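Local structure of purine catabolism protein pucG (3ISL) at residues I128-E131 and I132-V135; A399-A402 and A403-V406; T267-T270 and T271-Y274; V174-I177 and G178-V182; G95-G98 and Y99-T102. The protein catalyses the pyridoxal-phosphate-dependent transamination between (S)-ureidoglycine and glyoxylate in purine catabolism, giving oxalurate and glycine. All coordinates share one frame; numbering follows the deposited sequence.

Contact 1. Residues I128-E131 and I132-V135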
loop_
_atom_site.group_PDB
_atom_site.type_symbol
_atom_site.label_atom_id
_atom_site.label_comp_id
_atom_site.label_asym_id
_atom_site.label_seq_id
_atom_site.Cartn_x
_atom_site.Cartn_y
_atom_site.Cartn_z
ATOM N N ILE A 128 -26.842 20.797 7.915
ATOM C CA ILE A 128 -26.467 19.756 6.940
ATOM C C ILE A 128 -27.720 19.025 6.368
ATOM O O ILE A 128 -27.892 18.841 5.116
ATOM C CB ILE A 128 -25.413 18.777 7.556
ATOM C CG1 ILE A 128 -24.144 19.572 7.920
ATOM C CG2 ILE A 128 -25.105 17.575 6.556
ATOM C CD1 ILE A 128 -23.010 18.809 8.570
ATOM N N ILE A 129 -28.566 18.574 7.295
ATOM C CA ILE A 129 -29.789 17.829 6.960
ATOM C C ILE A 129 -30.678 18.704 6.009
ATOM O O ILE A 129 -31.166 18.217 4.980
ATOM C CB ILE A 129 -30.484 17.411 8.246
ATOM C CG1 ILE A 129 -29.609 16.364 8.988
ATOM C CG2 ILE A 129 -31.944 16.992 7.972
ATOM C CD1 ILE A 129 -30.053 16.192 10.444
ATOM N N ARG A 130 -30.786 19.997 6.280
ATOM C CA ARG A 130 -31.471 20.894 5.318
ATOM C C ARG A 130 -30.844 20.883 3.869
ATOM O O ARG A 130 -31.596 20.870 2.861
ATOM C CB ARG A 130 -31.537 22.292 5.906
ATOM C CG ARG A 130 -32.241 23.320 5.091
ATOM C CD ARG A 130 -33.656 23.503 5.629
ATOM N NE ARG A 130 -34.138 24.834 5.315
ATOM C CZ ARG A 130 -35.198 25.088 4.565
ATOM N NH1 ARG A 130 -35.937 24.088 4.066
ATOM N NH2 ARG A 130 -35.519 26.353 4.365
ATOM N N GLU A 131 -29.508 20.867 3.764
ATOM C CA GLU A 131 -28.852 20.761 2.440
ATOM C C GLU A 131 -29.049 19.440 1.796
ATOM O O GLU A 131 -29.158 19.378 0.570
ATOM C CB GLU A 131 -27.353 21.047 2.486
ATOM C CG GLU A 131 -27.140 22.480 2.885
ATOM C CD GLU A 131 -27.531 23.466 1.786
ATOM O OE1 GLU A 131 -27.201 23.234 0.614
ATOM O OE2 GLU A 131 -28.119 24.503 2.127
ATOM N N ILE A 132 -29.051 18.383 2.588
ATOM C CA ILE A 132 -29.389 17.077 2.100
ATOM C C ILE A 132 -30.766 17.126 1.431
ATOM O O ILE A 132 -30.899 16.689 0.291
ATOM C CB ILE A 132 -29.283 15.965 3.187
ATOM C CG1 ILE A 132 -27.802 15.845 3.709
ATOM C CG2 ILE A 132 -29.779 14.588 2.612
ATOM C CD1 ILE A 132 -27.669 14.862 4.881
ATOM N N LYS A 133 -31.768 17.708 2.109
ATOM C CA LYS A 133 -33.124 17.675 1.595
ATOM C C LYS A 133 -33.242 18.502 0.316
ATOM O O LYS A 133 -33.964 18.175 -0.597
ATOM C CB LYS A 133 -34.158 18.088 2.650
ATOM C CG LYS A 133 -34.471 16.993 3.717
ATOM C CD LYS A 133 -35.200 17.595 4.977
ATOM C CE LYS A 133 -34.258 18.733 5.703
ATOM N NZ LYS A 133 -34.657 19.562 7.014
ATOM N N LYS A 134 -32.475 19.565 0.264
ATOM C CA LYS A 134 -32.468 20.478 -0.807
ATOM C C LYS A 134 -31.699 19.930 -2.022
ATOM O O LYS A 134 -32.169 20.030 -3.143
ATOM C CB LYS A 134 -31.809 21.746 -0.307
ATOM C CG LYS A 134 -31.709 22.843 -1.322
ATOM C CD LYS A 134 -30.976 24.006 -0.730
ATOM C CE LYS A 134 -30.104 24.637 -1.785
ATOM N NZ LYS A 134 -28.857 25.011 -1.036
ATOM N N VAL A 135 -30.510 19.385 -1.808
ATOM C CA VAL A 135 -29.683 18.992 -2.930
ATOM C C VAL A 135 -30.077 17.588 -3.438
ATOM O O VAL A 135 -29.937 17.279 -4.642
ATOM C CB VAL A 135 -28.168 19.078 -2.546
ATOM C CG1 VAL A 135 -27.270 18.492 -3.631
ATOM C CG2 VAL A 135 -27.807 20.564 -2.271
#
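Glu131 and Lys134 form a salt bridge one helical turn apart, with Lys134 NZ 2.9 Å from Glu131 OE1. The ammonium reaches that oxygen on its syn side, 18° out of the carboxylate plane, and also meets Glu131 OE2 in a weaker, longer bond, so both oxygens are engaged. The glutamate chain bends at chi2 (-71°) and its carboxylate swings back beside the lysine; the two side chains run alongside each other, pointing the same way. With Glu131 replaced by an alanine, the ammonium of Lys134 would probably lose this carboxylate mate and its chain be left freer to turn.

Behind the pair run regular i to i+4 bonds of the alpha helix: Val135 N to Glu131 O measures 2.7 Å, and Ile132 N to Ile128 O 2.8 Å. Packing follows the same spacing. Ile129 CG2 lies 3.7 Å from Lys133 CE, an aliphatic contact made by folding the lysine at chi3 so that its end turns back over the helix. On the inner face, Ile128 CG2 and Ile132 CD1 approach to 4.1 Å.

This is the C-terminal part of helix 125-135. Ile128, Ile129 and Ile132 rest on helix 156-164 through Ile158, Ala157, Ala161 and Cys162, while Ile132 and Glu131 touch Leu90 of strand 88-93, and Glu131 and Val135 reach Leu115 and His113 of strand 111-116.

Contact 2. Residues A399-A402 and A403-V406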
loop_
_atom_site.group_PDB
_atom_site.type_symbol
_atom_site.label_atom_id
_atom_site.label_comp_id
_atom_site.label_asym_id
_atom_site.label_seq_id
_atom_site.Cartn_x
_atom_site.Cartn_y
_atom_site.Cartn_z
ATOM N N ALA A 399 3.155 21.688 35.465
ATOM C CA ALA A 399 2.648 20.753 34.453
ATOM C C ALA A 399 2.628 19.309 35.001
ATOM O O ALA A 399 1.547 18.706 35.142
ATOM C CB ALA A 399 3.460 20.837 33.174
ATOM N N LEU A 400 3.779 18.788 35.412
ATOM C CA LEU A 400 3.815 17.369 35.882
ATOM C C LEU A 400 2.941 17.036 37.108
ATOM O O LEU A 400 2.258 16.003 37.138
ATOM C CB LEU A 400 5.246 16.908 36.118
ATOM C CG LEU A 400 5.992 16.964 34.790
ATOM C CD1 LEU A 400 7.376 16.367 34.921
ATOM C CD2 LEU A 400 5.209 16.176 33.809
ATOM N N GLN A 401 2.963 17.907 38.122
ATOM C CA GLN A 401 2.155 17.659 39.319
ATOM C C GLN A 401 0.676 17.564 38.925
ATOM O O GLN A 401 -0.088 16.736 39.470
ATOM C CB GLN A 401 2.355 18.774 40.387
ATOM C CG GLN A 401 3.812 18.863 40.874
ATOM C CD GLN A 401 4.425 17.466 41.196
ATOM O OE1 GLN A 401 3.835 16.686 41.957
ATOM N NE2 GLN A 401 5.611 17.166 40.621
ATOM N N ALA A 402 0.272 18.387 37.965
ATOM C CA ALA A 402 -1.116 18.340 37.579
ATOM C C ALA A 402 -1.473 17.094 36.754
ATOM O O ALA A 402 -2.528 16.498 36.996
ATOM C CB ALA A 402 -1.623 19.701 36.979
ATOM N N ALA A 403 -0.591 16.630 35.860
ATOM C CA ALA A 403 -0.866 15.358 35.186
ATOM C C ALA A 403 -0.767 14.221 36.195
ATOM O O ALA A 403 -1.597 13.345 36.162
ATOM C CB ALA A 403 0.088 15.124 33.988
ATOM N N LEU A 404 0.195 14.274 37.144
ATOM C CA LEU A 404 0.304 13.241 38.177
ATOM C C LEU A 404 -0.909 13.178 39.110
ATOM O O LEU A 404 -1.360 12.094 39.451
ATOM C CB LEU A 404 1.610 13.313 38.976
ATOM C CG LEU A 404 2.874 12.899 38.187
ATOM C CD1 LEU A 404 4.169 13.386 38.877
ATOM C CD2 LEU A 404 2.878 11.384 37.940
ATOM N N ASP A 405 -1.395 14.336 39.562
ATOM C CA ASP A 405 -2.691 14.394 40.231
ATOM C C ASP A 405 -3.792 13.654 39.474
ATOM O O ASP A 405 -4.517 12.889 40.069
ATOM C CB ASP A 405 -3.096 15.830 40.474
ATOM C CG ASP A 405 -2.172 16.515 41.480
ATOM O OD1 ASP A 405 -1.419 15.788 42.162
ATOM O OD2 ASP A 405 -2.177 17.762 41.581
ATOM N N VAL A 406 -3.947 13.890 38.175
ATOM C CA VAL A 406 -5.011 13.143 37.516
ATOM C C VAL A 406 -4.758 11.645 37.471
ATOM O O VAL A 406 -5.715 10.847 37.591
ATOM C CB VAL A 406 -5.596 13.758 36.181
ATOM C CG1 VAL A 406 -4.921 15.021 35.753
ATOM C CG2 VAL A 406 -5.741 12.728 35.093
#
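Leu404 keeps CG beside its own backbone N and anti to the carbonyl carbon (chi1 -71°), which turns the side chain back along the helix and lays it over Leu400 O, 3.3 Å from CG. The same oxygen also accepts Leu404 N at 2.7 Å. One residue on, Gln401 O accepts Asp405 N at 2.7 Å in a nearly straight bond (170° at the hydrogen). The side chain of Asp405 turns back in the same way, and its OD1 and OD2 each come to 3.1 Å from Gln401 O. These are acceptors facing an acceptor, so the exact setting of the exposed carboxylate is doubtful.

Two further backbone bonds, Ala403 N to Ala399 O at 3.1 Å and Val406 N to Ala402 O at 3.2 Å, complete the run of four i to i+4 bonds.

The small alanine side chains face two neighbouring helices. Ala399 and Ala403 meet helix 373-389 at Glu384, Leu377 and Leu380, whereas Ala402 and Val406 meet the alanines Ala308, Ala301 and Ala304 of helix 288-308. The arrangement is a plain alpha-helical segment near the C-terminus, typical of helix-on-helix packing and remote from the cofactor.

Contact 3. Residues T267-T270 and T271-Y274. With PLP (pyridoxal-5'-phosphate), chain D.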
loop_
_atom_site.group_PDB
_atom_site.type_symbol
_atom_site.label_atom_id
_atom_site.label_comp_id
_atom_site.label_asym_id
_atom_site.label_seq_id
_atom_site.Cartn_x
_atom_site.Cartn_y
_atom_site.Cartn_z
ATOM N N THR A 267 -1.771 -8.918 -5.459
ATOM C CA THR A 267 -1.063 -9.637 -4.390
ATOM C C THR A 267 -1.298 -8.873 -3.107
ATOM O O THR A 267 -0.698 -7.796 -2.879
ATOM C CB THR A 267 0.489 -9.792 -4.714
ATOM O OG1 THR A 267 0.629 -10.506 -5.958
ATOM C CG2 THR A 267 1.305 -10.511 -3.566
ATOM N N GLU A 268 -2.193 -9.409 -2.294
ATOM C CA GLU A 268 -2.354 -8.844 -0.959
ATOM C C GLU A 268 -0.959 -8.613 -0.268
ATOM O O GLU A 268 0.007 -9.361 -0.551
ATOM C CB GLU A 268 -3.275 -9.747 -0.108
ATOM C CG GLU A 268 -3.758 -9.066 1.205
ATOM C CD GLU A 268 -4.445 -7.722 0.951
ATOM O OE1 GLU A 268 -4.552 -6.857 1.911
ATOM O OE2 GLU A 268 -4.874 -7.527 -0.212
ATOM N N ALA A 269 -0.851 -7.574 0.557
ATOM C CA ALA A 269 0.380 -7.256 1.217
ATOM C C ALA A 269 0.473 -8.125 2.470
ATOM O O ALA A 269 -0.215 -7.832 3.497
ATOM C CB ALA A 269 0.417 -5.814 1.606
ATOM N N THR A 270 1.303 -9.149 2.384
ATOM C CA THR A 270 1.390 -10.203 3.400
ATOM C C THR A 270 1.700 -9.750 4.782
ATOM O O THR A 270 0.903 -9.984 5.693
ATOM C CB THR A 270 2.400 -11.279 3.052
ATOM O OG1 THR A 270 2.256 -11.605 1.660
ATOM C CG2 THR A 270 2.175 -12.595 4.061
ATOM N N THR A 271 2.808 -9.026 4.936
ATOM C CA THR A 271 3.269 -8.591 6.214
ATOM C C THR A 271 2.332 -7.514 6.798
ATOM O O THR A 271 2.117 -7.484 8.011
ATOM C CB THR A 271 4.719 -8.077 6.139
ATOM O OG1 THR A 271 5.568 -9.158 5.797
ATOM C CG2 THR A 271 5.131 -7.446 7.502
ATOM N N MET A 272 1.787 -6.636 5.956
ATOM C CA MET A 272 0.895 -5.569 6.449
ATOM C C MET A 272 -0.416 -6.161 6.978
ATOM O O MET A 272 -1.008 -5.623 7.882
ATOM C CB MET A 272 0.594 -4.498 5.374
ATOM C CG MET A 272 1.782 -3.514 5.184
ATOM S SD MET A 272 2.309 -2.686 6.732
ATOM C CE MET A 272 0.776 -1.942 7.363
ATOM N N LEU A 273 -0.838 -7.262 6.382
ATOM C CA LEU A 273 -1.992 -8.031 6.870
ATOM C C LEU A 273 -1.738 -8.715 8.213
ATOM O O LEU A 273 -2.611 -8.668 9.081
ATOM C CB LEU A 273 -2.430 -9.103 5.826
ATOM C CG LEU A 273 -3.753 -9.800 6.256
ATOM C CD1 LEU A 273 -4.867 -8.808 6.336
ATOM C CD2 LEU A 273 -4.175 -10.979 5.393
ATOM N N TYR A 274 -0.541 -9.316 8.401
ATOM C CA TYR A 274 -0.137 -9.824 9.698
ATOM C C TYR A 274 -0.326 -8.721 10.740
ATOM O O TYR A 274 -0.910 -8.961 11.842
ATOM C CB TYR A 274 1.367 -10.265 9.731
ATOM C CG TYR A 274 1.748 -11.540 8.968
ATOM C CD1 TYR A 274 0.776 -12.438 8.504
ATOM C CD2 TYR A 274 3.106 -11.859 8.760
ATOM C CE1 TYR A 274 1.156 -13.626 7.836
ATOM C CE2 TYR A 274 3.488 -12.985 8.098
ATOM C CZ TYR A 274 2.515 -13.891 7.636
ATOM O OH TYR A 274 2.936 -15.049 6.930
HETATM N N1 PLP D . 3.309 -7.523 -13.930
HETATM C C2 PLP D . 3.906 -8.811 -13.834
HETATM C C2A PLP D . 4.679 -9.353 -14.877
HETATM C C3 PLP D . 3.670 -9.568 -12.691
HETATM O O3 PLP D . 4.200 -10.835 -12.542
HETATM C C4 PLP D . 2.902 -9.074 -11.632
HETATM C C4A PLP D . 2.820 -10.113 -10.448
HETATM C C5 PLP D . 2.328 -7.768 -11.734
HETATM C C6 PLP D . 2.532 -6.993 -12.890
HETATM C C5A PLP D . 1.460 -7.034 -10.689
HETATM O O4P PLP D . 1.642 -7.605 -9.427
HETATM P P PLP D . 0.848 -7.100 -8.002
HETATM O O1P PLP D . -0.045 -5.882 -8.202
HETATM O O2P PLP D . 1.987 -6.780 -6.889
HETATM O O3P PLP D . 0.099 -8.443 -7.460
#
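Thr267 grips one phosphate oxygen of pyridoxal phosphate twice: its OG1 donates to O3P at 2.6 Å and its backbone N to the same O3P at 2.8 Å. The site is shared across the homodimer. The same cofactor is also hydrogen-bonded to Thr70, Ser71, Arg72, Thr147 and Gln197 of the second subunit, so Thr267 adds a phosphate contact from across the dimer interface. Just after it, the chain turns into helix 270-286, with Ala269 at the N-cap position.

The first helical bonds set that turn. Leu273 N donates to Ala269 O at 3.0 Å, and Tyr274 N to Thr270 O at 3.1 Å. Ala269 CB also packs on Met272 CB at 4.0 Å, and Leu273 CB lies beside the carbonyl oxygens of Ala269 and Thr270.

Around this start, Leu273 leans on Phe42 and Ile45 of helix 40-56, while Ala269 and Thr271 pack on Ser204 and Pro203 of the second subunit. The start of the helix is buried, and the hydroxyl of Tyr274 is hydrogen-bonded to Pro33 O.

The methyl of Thr270 points away from its own N and runs alongside Tyr274, giving a CH-pi contact: CG2 sits 4.2 Å from the centroid of the ring, 28° off its normal. The carbonyl oxygen Thr270 O stands 3.6 Å above the plane of that ring, offset toward its rim.

Contact 4. Residues V174-I177 and G178-V182. With PLP (pyridoxal-5'-phosphate), chain C.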
loop_
_atom_site.group_PDB
_atom_site.type_symbol
_atom_site.label_atom_id
_atom_site.label_comp_id
_atom_site.label_asym_id
_atom_site.label_seq_id
_atom_site.Cartn_x
_atom_site.Cartn_y
_atom_site.Cartn_z
ATOM N N VAL A 174 -10.764 7.863 9.651
ATOM C CA VAL A 174 -9.369 7.437 9.651
ATOM C C VAL A 174 -8.695 7.770 11.012
ATOM O O VAL A 174 -7.911 6.997 11.526
ATOM C CB VAL A 174 -8.601 8.074 8.451
ATOM C CG1 VAL A 174 -7.131 8.192 8.752
ATOM C CG2 VAL A 174 -8.867 7.320 7.109
ATOM N N ALA A 175 -8.992 8.953 11.550
ATOM C CA ALA A 175 -8.374 9.412 12.766
ATOM C C ALA A 175 -9.094 8.949 14.002
ATOM O O ALA A 175 -8.586 9.168 15.087
ATOM C CB ALA A 175 -8.352 10.947 12.801
ATOM N N THR A 176 -10.330 8.503 13.872
ATOM C CA THR A 176 -11.145 8.163 15.061
ATOM C C THR A 176 -11.230 6.640 15.273
ATOM O O THR A 176 -11.362 6.188 16.395
ATOM C CB THR A 176 -12.572 8.736 15.001
ATOM O OG1 THR A 176 -13.132 8.309 13.778
ATOM C CG2 THR A 176 -12.510 10.262 14.991
ATOM N N ILE A 177 -11.119 5.845 14.207
ATOM C CA ILE A 177 -11.392 4.423 14.417
ATOM C C ILE A 177 -10.397 3.827 15.442
ATOM O O ILE A 177 -9.153 4.064 15.350
ATOM C CB ILE A 177 -11.290 3.634 13.062
ATOM C CG1 ILE A 177 -11.983 2.223 13.140
ATOM C CG2 ILE A 177 -9.764 3.566 12.511
ATOM C CD1 ILE A 177 -13.480 2.227 13.671
ATOM N N GLY A 178 -10.920 3.032 16.401
ATOM C CA GLY A 178 -10.123 2.418 17.477
ATOM C C GLY A 178 -9.713 3.353 18.636
ATOM O O GLY A 178 -9.057 2.925 19.590
ATOM N N GLY A 179 -10.136 4.602 18.563
ATOM C CA GLY A 179 -9.784 5.616 19.579
ATOM C C GLY A 179 -10.995 6.326 20.166
ATOM O O GLY A 179 -11.032 6.608 21.369
ATOM N N CYS A 180 -11.950 6.633 19.295
ATOM C CA CYS A 180 -13.219 7.282 19.629
ATOM C C CYS A 180 -14.312 6.407 19.085
ATOM O O CYS A 180 -14.124 5.721 18.055
ATOM C CB CYS A 180 -13.390 8.676 18.938
ATOM S SG CYS A 180 -11.872 9.696 18.995
ATOM N N GLU A 181 -15.499 6.545 19.672
ATOM C CA GLU A 181 -16.621 5.719 19.268
ATOM C C GLU A 181 -16.829 5.868 17.789
ATOM O O GLU A 181 -16.928 6.973 17.318
ATOM C CB GLU A 181 -17.893 6.219 19.946
ATOM C CG GLU A 181 -18.372 5.333 20.993
ATOM C CD GLU A 181 -19.702 5.825 21.483
ATOM O OE1 GLU A 181 -20.346 6.663 20.773
ATOM O OE2 GLU A 181 -20.072 5.414 22.604
ATOM N N VAL A 182 -16.898 4.764 17.068
ATOM C CA VAL A 182 -17.521 4.796 15.743
ATOM C C VAL A 182 -18.580 3.719 15.612
ATOM O O VAL A 182 -18.324 2.576 15.876
ATOM C CB VAL A 182 -16.567 5.073 14.508
ATOM C CG1 VAL A 182 -15.137 5.297 14.833
ATOM C CG2 VAL A 182 -16.910 4.373 13.160
HETATM N N1 PLP C . -8.120 11.386 6.641
HETATM C C2 PLP C . -7.965 11.938 7.997
HETATM C C2A PLP C . -9.018 12.430 8.795
HETATM C C3 PLP C . -6.713 12.032 8.617
HETATM O O3 PLP C . -6.570 12.539 9.884
HETATM C C4 PLP C . -5.557 11.593 8.010
HETATM C C4A PLP C . -4.182 11.708 8.775
HETATM C C5 PLP C . -5.656 11.052 6.734
HETATM C C6 PLP C . -6.897 10.949 6.027
HETATM C C5A PLP C . -4.372 10.643 6.094
HETATM O O4P PLP C . -4.437 9.359 5.681
HETATM P P PLP C . -3.063 8.870 5.072
HETATM O O1P PLP C . -1.936 9.871 5.302
HETATM O O2P PLP C . -3.525 8.587 3.501
HETATM O O3P PLP C . -2.698 7.362 5.717
#
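Thr176 O accepts two backbone donors at once, Gly179 N at 3.0 Å and Cys180 N at 3.0 Å. The second bond is nearly straight (172°) and lies in the carbonyl plane, whereas Gly179 N is tilted 31° from it. Side chains close over the same turn: Thr176 CB meets Cys180 CB at 4.0 Å, with Cys180 SG near Thr176 CG2. On the Val182 side, Ile177 CD1 touches Val182 CG1 at 3.7 Å, the two side chains crossing at about a right angle, though the near-eclipsed chi1 of Val182 makes the exact methyl position doubtful. Ile177 gets there by sending CG1 anti to the backbone nitrogen (chi1 -163°) and then turning its end toward Val182; it also packs on Phe57. Cutting Ile177 back to an alanine is likely to leave a gap beside Val182 where CD1 had been, and to take an apolar neighbour from Phe57.

Residues Thr176 to Gly179 form a type II beta turn: the torsions of Ile177 and Gly178 fit it, and a CB on Gly178 would clash with Ile177 O. The turn lies in the buried loop between strands 168-172 and 191-193, and the start of that loop lines the cofactor pocket. There Val174 CG1 lies 3.8 Å from C5 of pyridoxal phosphate, and Ala175 CB is 3.8 Å from its O3.

A second shell fixes the loop. Asp172 OD1 is hydrogen-bonded to Val174 N, Thr176 OG1 pairs with His144 ND1, and Gly178 O is bound by Arg291 NE.

Contact 5. Residues G95-G98 and Y99-T102. With PLP (pyridoxal-5'-phosphate), chain C.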
loop_
_atom_site.group_PDB
_atom_site.type_symbol
_atom_site.label_atom_id
_atom_site.label_comp_id
_atom_site.label_asym_id
_atom_site.label_seq_id
_atom_site.Cartn_x
_atom_site.Cartn_y
_atom_site.Cartn_z
ATOM N N GLY A 95 -12.574 21.099 7.992
ATOM C CA GLY A 95 -11.121 21.104 8.108
ATOM C C GLY A 95 -10.437 20.584 6.871
ATOM O O GLY A 95 -11.073 20.429 5.838
ATOM N N ARG A 96 -9.133 20.327 6.978
ATOM C CA ARG A 96 -8.326 20.030 5.806
ATOM C C ARG A 96 -8.755 18.773 5.079
ATOM O O ARG A 96 -8.715 18.731 3.867
ATOM C CB ARG A 96 -6.821 19.950 6.152
ATOM C CG ARG A 96 -5.995 19.087 5.144
ATOM C CD ARG A 96 -4.783 18.364 5.841
ATOM N NE ARG A 96 -4.004 19.267 6.763
ATOM C CZ ARG A 96 -3.500 18.944 7.976
ATOM N NH1 ARG A 96 -3.641 17.721 8.513
ATOM N NH2 ARG A 96 -2.865 19.876 8.677
ATOM N N PHE A 97 -9.142 17.733 5.801
ATOM C CA PHE A 97 -9.472 16.465 5.130
ATOM C C PHE A 97 -10.833 16.509 4.385
ATOM O O PHE A 97 -11.045 15.755 3.435
ATOM C CB PHE A 97 -9.233 15.258 6.094
ATOM C CG PHE A 97 -7.778 15.168 6.574
ATOM C CD1 PHE A 97 -6.810 14.517 5.789
ATOM C CD2 PHE A 97 -7.353 15.831 7.753
ATOM C CE1 PHE A 97 -5.456 14.479 6.164
ATOM C CE2 PHE A 97 -5.986 15.791 8.151
ATOM C CZ PHE A 97 -5.043 15.110 7.338
ATOM N N GLY A 98 -11.735 17.410 4.774
ATOM C CA GLY A 98 -12.930 17.713 3.937
ATOM C C GLY A 98 -12.578 18.085 2.479
ATOM O O GLY A 98 -13.245 17.659 1.552
ATOM N N TYR A 99 -11.535 18.880 2.286
ATOM C CA TYR A 99 -11.031 19.229 0.943
ATOM C C TYR A 99 -10.397 18.077 0.172
ATOM O O TYR A 99 -10.444 18.063 -1.060
ATOM C CB TYR A 99 -10.038 20.375 1.044
ATOM C CG TYR A 99 -10.735 21.621 1.560
ATOM C CD1 TYR A 99 -11.741 22.227 0.815
ATOM C CD2 TYR A 99 -10.376 22.192 2.775
ATOM C CE1 TYR A 99 -12.398 23.363 1.277
ATOM C CE2 TYR A 99 -11.026 23.337 3.238
ATOM C CZ TYR A 99 -12.045 23.910 2.491
ATOM O OH TYR A 99 -12.704 25.039 2.957
ATOM N N LEU A 100 -9.816 17.103 0.867
ATOM C CA LEU A 100 -9.401 15.931 0.140
ATOM C C LEU A 100 -10.610 15.161 -0.415
ATOM O O LEU A 100 -10.574 14.651 -1.521
ATOM C CB LEU A 100 -8.615 15.004 1.080
ATOM C CG LEU A 100 -8.067 13.656 0.661
ATOM C CD1 LEU A 100 -7.020 13.786 -0.453
ATOM C CD2 LEU A 100 -7.473 12.951 1.992
ATOM N N LEU A 101 -11.682 15.051 0.368
ATOM C CA LEU A 101 -12.865 14.387 -0.144
ATOM C C LEU A 101 -13.362 15.112 -1.402
ATOM O O LEU A 101 -13.789 14.451 -2.340
ATOM C CB LEU A 101 -14.000 14.405 0.897
ATOM C CG LEU A 101 -13.792 13.627 2.193
ATOM C CD1 LEU A 101 -15.102 13.757 2.986
ATOM C CD2 LEU A 101 -13.388 12.157 1.953
ATOM N N THR A 102 -13.328 16.461 -1.415
ATOM C CA THR A 102 -13.877 17.167 -2.567
ATOM C C THR A 102 -12.976 16.970 -3.801
ATOM O O THR A 102 -13.455 16.779 -4.931
ATOM C CB THR A 102 -14.226 18.683 -2.318
ATOM O OG1 THR A 102 -13.046 19.488 -2.317
ATOM C CG2 THR A 102 -14.984 18.906 -1.035
HETATM N N1 PLP C . -8.120 11.386 6.641
HETATM C C2 PLP C . -7.965 11.938 7.997
HETATM C C2A PLP C . -9.018 12.430 8.795
HETATM C C3 PLP C . -6.713 12.032 8.617
HETATM O O3 PLP C . -6.570 12.539 9.884
HETATM C C4 PLP C . -5.557 11.593 8.010
HETATM C C4A PLP C . -4.182 11.708 8.775
HETATM C C5 PLP C . -5.656 11.052 6.734
HETATM C C6 PLP C . -6.897 10.949 6.027
HETATM C C5A PLP C . -4.372 10.643 6.094
HETATM O O4P PLP C . -4.437 9.359 5.681
HETATM P P PLP C . -3.063 8.870 5.072
HETATM O O1P PLP C . -1.936 9.871 5.302
HETATM O O2P PLP C . -3.525 8.587 3.501
HETATM O O3P PLP C . -2.698 7.362 5.717
#
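The N-terminal turn of helix 96-107, in the beta-alpha-beta unit of strands 88-93 and 111-116, brings Phe97 onto the pyridoxal phosphate ring and Leu100 against Phe97. One face of the phenyl ring looks at the cofactor, whose C3 stands 3.5 Å above the plane over the ring centre; the closest atoms are Phe97 CE1 and cofactor C4 at 3.4 Å. Arg96 covers the opposite face with its CD, also 3.5 Å above the plane but toward the rim, while the guanidinium turns an edge to Phe97 CZ. At the ring's own edge Leu100 CD2 approaches Phe97 CD1 to 4.2 Å. The phenylalanine is thus bordered on two faces and one edge, which should limit its rotation.

Helical bonds carry the backbone onward: Leu101 N to Phe97 O at 3.2 Å and Thr102 N to Gly98 O at 3.2 Å. Thr102 OG1 sits between its backbone nitrogen and carbonyl carbon (chi1 77°), a setting from which it donates to Tyr99 O at 3.2 Å. Tyr99 folds back over the turn, its CD2 3.6 Å from Gly95 O, and its hydroxyl is hydrogen-bonded to Glu116.

The first turn is positioned by Glu146, whose carboxylate oxygens are bonded to Phe97 N and Gly98 N. Leu100 also packs on Asn247 of the second subunit. An aromatic side chain laid over the cofactor ring is a familiar feature of fold-type I pyridoxal-phosphate enzymes, the class to which the class-V aminotransferases belong.

Overall arrangement
Contacts 4 and 5 share one cofactor: Val174 and Phe97 lie on opposite faces of its ring, although the nearest atoms of the two contacts are about 7 Å apart. Contact 3 serves the other active site, since its Thr267 reaches the phosphate bound by the second subunit; within one chain its centre is about 23 Å from that of contact 4. The dimer therefore repeats this sharing at both sites. Contact 1 stands farther out, about 19 Å from contact 5 centre to centre, and both belong to helices flanking strands 88-93 and 111-116 of one beta sheet. Contact 2, near the C-terminus, is peripheral: centre to centre it is about 26 Å from contact 4 and 46 Å from contact 1.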